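Local atomic coordinates of bsobi restriction endonuclease (Geobacillus stearothermophilus, PDB entry 1DC1), a protein that recognises the degenerate double-stranded DNA sequence 5'-CYCGRG-3' and cleaves it after the first cytosine, working as a homodimeric type II restriction endonuclease. Residues K60-L65 against E108-E113; I278-A283 against G314-W319. All coordinates share one frame; numbering follows the deposited sequence. Where two conformers were deposited one is given.

Contact 1: K60-L65 against E108-E113; sequences KDLLYL and EEFIDE
Leu62 reaches across toward the helix and lays its branched end against the edge of the Phe110 ring. Its CD1 lies 3.8 Å from Phe110 CE2, near the plane of the ring, and the two side chains run past each other in opposite directions. The second methyl is turned to Ile111, where Leu62 CD2 stands 4.3 Å from Ile111 CD1, a looser touch. Leucine suits the place because its fork can serve two neighbours at once. Phe110, with CG set between its own backbone N and carbonyl carbon (chi1 89°), offers a flat ring long enough to meet the loop, and Ile111 CG1 rests 4.0 Å above one face of it, offset toward the rim. Isoleucine suits its site because its long branch brings CD1 nearer to Leu62 although CB does not point there. No hydrogen bond crosses here: this is apolar packing of a loop on the first turn of a long helix, away from the annotated sites. With an alanine in place of Leu62, both the Phe110 edge and Ile111 CD1 would probably lose their partner, leaving a gap between loop and helix. Close by, Arg47 of the second subunit makes a salt bridge with Glu113. Leu62, in the loop joining helix 21-53 to helix 69-75, also touches Ala53 at the end of helix 21-53 and Leu103 of helix 88-103, while Phe110 and Ile111 open helix 110-152.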
loop_
_atom_site.group_PDB
_atom_site.type_symbol
_atom_site.label_atom_id
_atom_site.label_comp_id
_atom_site.label_asym_id
_atom_site.label_seq_id
_atom_site.Cartn_x
_atom_site.Cartn_y
_atom_site.Cartn_z
ATOM N N LYS D 60 -6.644 -13.257 -34.091
ATOM C CA LYS D 60 -8.090 -13.418 -33.943
ATOM C C LYS D 60 -8.462 -14.820 -33.623
ATOM O O LYS D 60 -9.499 -15.073 -33.027
ATOM C CB LYS D 60 -8.829 -12.958 -35.192
ATOM C CG LYS D 60 -9.040 -11.469 -35.160
ATOM C CD LYS D 60 -9.755 -10.975 -36.401
ATOM C CE LYS D 60 -9.115 -9.702 -36.983
ATOM N NZ LYS D 60 -8.416 -9.914 -38.328
ATOM N N ASP D 61 -7.595 -15.751 -33.996
ATOM C CA ASP D 61 -7.871 -17.151 -33.718
ATOM C C ASP D 61 -7.842 -17.442 -32.217
ATOM O O ASP D 61 -8.468 -18.402 -31.761
ATOM C CB ASP D 61 -6.856 -18.048 -34.441
ATOM C CG ASP D 61 -7.140 -18.203 -35.938
ATOM O OD1 ASP D 61 -8.297 -17.964 -36.372
ATOM O OD2 ASP D 61 -6.183 -18.571 -36.664
ATOM N N LEU D 62 -7.131 -16.607 -31.459
ATOM C CA LEU D 62 -7.009 -16.781 -30.000
ATOM C C LEU D 62 -8.387 -16.693 -29.322
ATOM O O LEU D 62 -8.592 -17.277 -28.251
ATOM C CB LEU D 62 -6.008 -15.729 -29.411
ATOM C CG LEU D 62 -4.540 -15.718 -29.942
ATOM C CD1 LEU D 62 -3.804 -14.447 -29.568
ATOM C CD2 LEU D 62 -3.806 -16.936 -29.391
ATOM N N LEU D 63 -9.313 -15.985 -29.967
ATOM C CA LEU D 63 -10.663 -15.828 -29.441
ATOM C C LEU D 63 -11.435 -17.146 -29.378
ATOM O O LEU D 63 -12.451 -17.257 -28.692
ATOM C CB LEU D 63 -11.421 -14.857 -30.313
ATOM C CG LEU D 63 -10.827 -13.467 -30.239
ATOM C CD1 LEU D 63 -11.473 -12.508 -31.252
ATOM C CD2 LEU D 63 -11.057 -13.002 -28.815
ATOM N N TYR D 64 -10.967 -18.145 -30.112
ATOM C CA TYR D 64 -11.658 -19.433 -30.125
ATOM C C TYR D 64 -11.094 -20.502 -29.202
ATOM O O TYR D 64 -11.658 -21.585 -29.083
ATOM C CB TYR D 64 -11.736 -19.970 -31.547
ATOM C CG TYR D 64 -12.287 -18.938 -32.470
ATOM C CD1 TYR D 64 -13.464 -18.271 -32.147
ATOM C CD2 TYR D 64 -11.590 -18.559 -33.606
ATOM C CE1 TYR D 64 -13.925 -17.243 -32.920
ATOM C CE2 TYR D 64 -12.029 -17.542 -34.394
ATOM C CZ TYR D 64 -13.199 -16.872 -34.050
ATOM O OH TYR D 64 -13.624 -15.796 -34.807
ATOM N N LEU D 65 -9.981 -20.204 -28.553
ATOM C CA LEU D 65 -9.399 -21.133 -27.598
ATOM C C LEU D 65 -10.000 -20.751 -26.229
ATOM O O LEU D 65 -9.461 -19.918 -25.490
ATOM C CB LEU D 65 -7.884 -20.994 -27.625
ATOM C CG LEU D 65 -7.252 -21.100 -29.032
ATOM C CD1 LEU D 65 -5.763 -20.799 -29.006
ATOM C CD2 LEU D 65 -7.487 -22.488 -29.531
ATOM N N GLU D 108 4.293 -11.457 -36.844
ATOM C CA GLU D 108 4.786 -12.826 -36.635
ATOM C C GLU D 108 5.138 -13.091 -35.178
ATOM O O GLU D 108 5.223 -14.234 -34.779
ATOM C CB GLU D 108 6.057 -13.122 -37.470
ATOM C CG GLU D 108 5.855 -13.323 -38.948
ATOM C CD GLU D 108 7.114 -12.978 -39.764
ATOM O OE1 GLU D 108 8.097 -13.749 -39.715
ATOM O OE2 GLU D 108 7.120 -11.925 -40.456
ATOM N N GLU D 109 5.385 -12.039 -34.408
ATOM C CA GLU D 109 5.751 -12.214 -33.000
ATOM C C GLU D 109 4.567 -12.090 -32.060
ATOM O O GLU D 109 4.742 -11.820 -30.879
ATOM C CB GLU D 109 6.790 -11.174 -32.612
ATOM C CG GLU D 109 7.876 -11.016 -33.631
ATOM C CD GLU D 109 8.552 -12.328 -33.924
ATOM O OE1 GLU D 109 9.017 -12.949 -32.953
ATOM O OE2 GLU D 109 8.610 -12.738 -35.110
ATOM N N PHE D 110 3.363 -12.297 -32.572
ATOM C CA PHE D 110 2.166 -12.167 -31.737
ATOM C C PHE D 110 2.037 -13.126 -30.511
ATOM O O PHE D 110 1.464 -12.717 -29.476
ATOM C CB PHE D 110 0.877 -12.217 -32.603
ATOM C CG PHE D 110 0.301 -13.612 -32.853
ATOM C CD1 PHE D 110 0.619 -14.320 -34.010
ATOM C CD2 PHE D 110 -0.648 -14.160 -31.999
ATOM C CE1 PHE D 110 -0.001 -15.532 -34.299
ATOM C CE2 PHE D 110 -1.268 -15.366 -32.285
ATOM C CZ PHE D 110 -0.945 -16.054 -33.436
ATOM N N ILE D 111 2.565 -14.360 -30.591
ATOM C CA ILE D 111 2.454 -15.275 -29.441
ATOM C C ILE D 111 3.329 -14.740 -28.312
ATOM O O ILE D 111 2.852 -14.572 -27.198
ATOM C CB ILE D 111 2.879 -16.769 -29.772
ATOM C CG1 ILE D 111 1.892 -17.419 -30.775
ATOM C CG2 ILE D 111 2.932 -17.598 -28.463
ATOM C CD1 ILE D 111 0.414 -17.442 -30.297
ATOM N N ASP D 112 4.586 -14.422 -28.586
ATOM C CA ASP D 112 5.397 -13.903 -27.491
ATOM C C ASP D 112 4.868 -12.544 -27.038
ATOM O O ASP D 112 5.008 -12.222 -25.877
ATOM C CB ASP D 112 6.872 -13.804 -27.868
ATOM C CG ASP D 112 7.630 -15.120 -27.694
ATOM O OD1 ASP D 112 7.095 -16.141 -27.198
ATOM O OD2 ASP D 112 8.795 -15.118 -28.078
ATOM N N GLU D 113 4.288 -11.740 -27.938
ATOM C CA GLU D 113 3.694 -10.464 -27.523
ATOM C C GLU D 113 2.669 -10.793 -26.398
ATOM O O GLU D 113 2.640 -10.143 -25.346
ATOM C CB GLU D 113 2.972 -9.761 -28.695
ATOM C CG GLU D 113 2.407 -8.371 -28.323
ATOM C CD GLU D 113 3.498 -7.323 -28.005
ATOM O OE1 GLU D 113 4.653 -7.514 -28.442
ATOM O OE2 GLU D 113 3.219 -6.290 -27.328
#

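Contact 2: I278-A283 against G314-W319; sequences IFIGAA and GSLCRW
Ile278, Ile280, Leu316 and Trp319 pack helix 310-321 onto one face of the mixed sheet of the PD-(D/E)XK nuclease fold. The helix segment runs roughly antiparallel to the strand, at 148°, with axes 11.5 Å apart at their closest, a spacing bridged by side chains. Ile278 and Ile280, two apart on strand 276-281, both face the helix, whereas Phe279 between them turns to the other side and meets Trp254 edge to face. The two isoleucines thus form a pair of bumps whose CD1 methyls lie side by side, and Leu316 appears to rest over the groove where they meet: in one of its two modelled conformers, Leu316 CD2 lies 3.6 Å from Ile280 CD1 and 4.1 Å from Ile278 CD1. There Leu316 has CG anti to its backbone N (chi1 -175°), which sends the branch out from the helix toward the strand. Beta-branched isoleucine suits a strand, and its second branch gives Ile278 another point of contact. While CD1 is turned to Leu316, CG2 goes to Trp319, nearly one helical turn further on, whose broad indole spans the distance to the sheet. Asn303 of the adjacent strand also touches Ile278, Leu316 and Trp319, and Leu142 of helix 110-152 flanks Ile280. Backbone hydrogen bonds tie Ile278 and Ile280 to strand 235-242, which carries Glu240 and Lys242, predicted to bind catalytic magnesium. At the Trp319 end the isoleucine methyl meets the edge of the six-membered ring, near its plane, with Ile278 CG2 3.7 Å from Trp319 CZ3.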
loop_
_atom_site.group_PDB
_atom_site.type_symbol
_atom_site.label_atom_id
_atom_site.label_comp_id
_atom_site.label_asym_id
_atom_site.label_seq_id
_atom_site.Cartn_x
_atom_site.Cartn_y
_atom_site.Cartn_z
ATOM N N ILE D 278 -1.427 -2.905 21.881
ATOM C CA ILE D 278 -0.011 -3.058 21.543
ATOM C C ILE D 278 0.216 -2.837 20.040
ATOM O O ILE D 278 -0.699 -2.958 19.229
ATOM C CB ILE D 278 0.596 -4.499 21.967
ATOM C CG1 ILE D 278 -0.000 -5.630 21.102
ATOM C CG2 ILE D 278 0.393 -4.770 23.452
ATOM C CD1 ILE D 278 0.595 -7.020 21.409
ATOM N N PHE D 279 1.453 -2.478 19.711
ATOM C CA PHE D 279 1.899 -2.310 18.340
ATOM C C PHE D 279 3.227 -3.044 18.203
ATOM O O PHE D 279 4.165 -2.786 18.963
ATOM C CB PHE D 279 2.133 -0.857 17.964
ATOM C CG PHE D 279 2.627 -0.708 16.561
ATOM C CD1 PHE D 279 1.729 -0.766 15.489
ATOM C CD2 PHE D 279 3.994 -0.609 16.286
ATOM C CE1 PHE D 279 2.182 -0.739 14.160
ATOM C CE2 PHE D 279 4.461 -0.576 14.935
ATOM C CZ PHE D 279 3.550 -0.644 13.890
ATOM N N ILE D 280 3.308 -3.961 17.248
ATOM C CA ILE D 280 4.542 -4.706 16.998
ATOM C C ILE D 280 4.847 -4.474 15.527
ATOM O O ILE D 280 3.992 -4.667 14.688
ATOM C CB ILE D 280 4.347 -6.233 17.226
ATOM C CG1 ILE D 280 3.882 -6.486 18.662
ATOM C CG2 ILE D 280 5.617 -7.009 16.878
ATOM C CD1 ILE D 280 3.325 -7.913 18.877
ATOM N N GLY D 281 6.063 -4.039 15.220
ATOM C CA GLY D 281 6.403 -3.797 13.828
ATOM C C GLY D 281 7.824 -4.213 13.479
ATOM O O GLY D 281 8.705 -4.051 14.293
ATOM N N ALA D 282 8.046 -4.750 12.277
ATOM C CA ALA D 282 9.403 -5.117 11.855
ATOM C C ALA D 282 10.170 -3.890 11.274
ATOM O O ALA D 282 11.402 -3.819 11.369
ATOM C CB ALA D 282 9.348 -6.296 10.820
ATOM N N ALA D 283 9.448 -2.934 10.685
ATOM C CA ALA D 283 10.040 -1.712 10.117
ATOM C C ALA D 283 9.621 -0.520 10.980
ATOM O O ALA D 283 8.488 -0.039 10.901
ATOM C CB ALA D 283 9.557 -1.518 8.699
ATOM N N GLY D 314 10.466 -11.547 22.705
ATOM C CA GLY D 314 10.379 -12.488 23.816
ATOM C C GLY D 314 9.801 -11.886 25.080
ATOM O O GLY D 314 8.938 -12.475 25.724
ATOM N N SER D 315 10.291 -10.700 25.430
ATOM C CA SER D 315 9.833 -9.985 26.606
ATOM C C SER D 315 8.341 -9.683 26.441
ATOM O O SER D 315 7.570 -9.882 27.362
ATOM C CB SER D 315 10.676 -8.685 26.729
ATOM O OG SER D 315 10.114 -7.756 27.636
ATOM N N LEU D 316 7.930 -9.229 25.254
ATOM C CA LEU D 316 6.525 -8.876 25.046
ATOM C C LEU D 316 5.636 -10.116 25.163
ATOM O O LEU D 316 4.563 -10.054 25.756
ATOM C CB LEU D 316 6.374 -8.205 23.670
ATOM C CG LEU D 316 4.974 -7.663 23.371
ATOM C CD1 LEU D 316 5.053 -6.234 22.876
ATOM C CD2 LEU D 316 4.323 -8.543 22.329
ATOM N N CYS D 317 6.099 -11.235 24.591
ATOM C CA CYS D 317 5.359 -12.510 24.618
ATOM C C CYS D 317 5.231 -13.092 26.032
ATOM O O CYS D 317 4.193 -13.611 26.412
ATOM C CB CYS D 317 6.040 -13.529 23.692
ATOM S SG CYS D 317 5.677 -13.166 21.976
ATOM N N ARG D 318 6.292 -13.009 26.817
ATOM C CA ARG D 318 6.231 -13.493 28.189
ATOM C C ARG D 318 5.217 -12.628 28.954
ATOM O O ARG D 318 4.414 -13.136 29.730
ATOM C CB ARG D 318 7.640 -13.445 28.772
ATOM C CG ARG D 318 7.718 -13.503 30.257
ATOM C CD ARG D 318 9.151 -13.781 30.710
ATOM N NE ARG D 318 9.152 -14.493 31.992
ATOM C CZ ARG D 318 9.793 -14.099 33.093
ATOM N NH1 ARG D 318 10.512 -12.975 33.098
ATOM N NH2 ARG D 318 9.722 -14.848 34.191
ATOM N N TRP D 319 5.231 -11.326 28.695
ATOM C CA TRP D 319 4.288 -10.434 29.314
ATOM C C TRP D 319 2.844 -10.793 28.880
ATOM O O TRP D 319 1.928 -10.813 29.721
ATOM C CB TRP D 319 4.623 -9.005 28.905
ATOM C CG TRP D 319 3.532 -8.018 29.250
ATOM C CD1 TRP D 319 3.230 -7.518 30.489
ATOM C CD2 TRP D 319 2.604 -7.422 28.344
ATOM N NE1 TRP D 319 2.180 -6.652 30.412
ATOM C CE2 TRP D 319 1.772 -6.567 29.106
ATOM C CE3 TRP D 319 2.391 -7.526 26.959
ATOM C CZ2 TRP D 319 0.746 -5.818 28.532
ATOM C CZ3 TRP D 319 1.367 -6.779 26.388
ATOM C CH2 TRP D 319 0.560 -5.938 27.172
#

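How the contacts relate
Both contacts are buried and apolar, with no hydrogen bond across either, yet they lie on opposite sides of the chain's centre, 53 Å apart between contact centres. Contact 2 belongs to the catalytic core, beside the strand of the predicted metal ligands; contact 1 lies in a mainly helical outer region, with no strand between its segments and close to the second subunit. Helix 110-152 connects the two places: contact 1 uses its first turn, and residues further along it pack around contact 2. An aliphatic fork meets a phenyl edge in contact 1, burying 93 Å² in all; in contact 2 beta-branched strand residues meet a leucine and an indole edge, burying 159 Å².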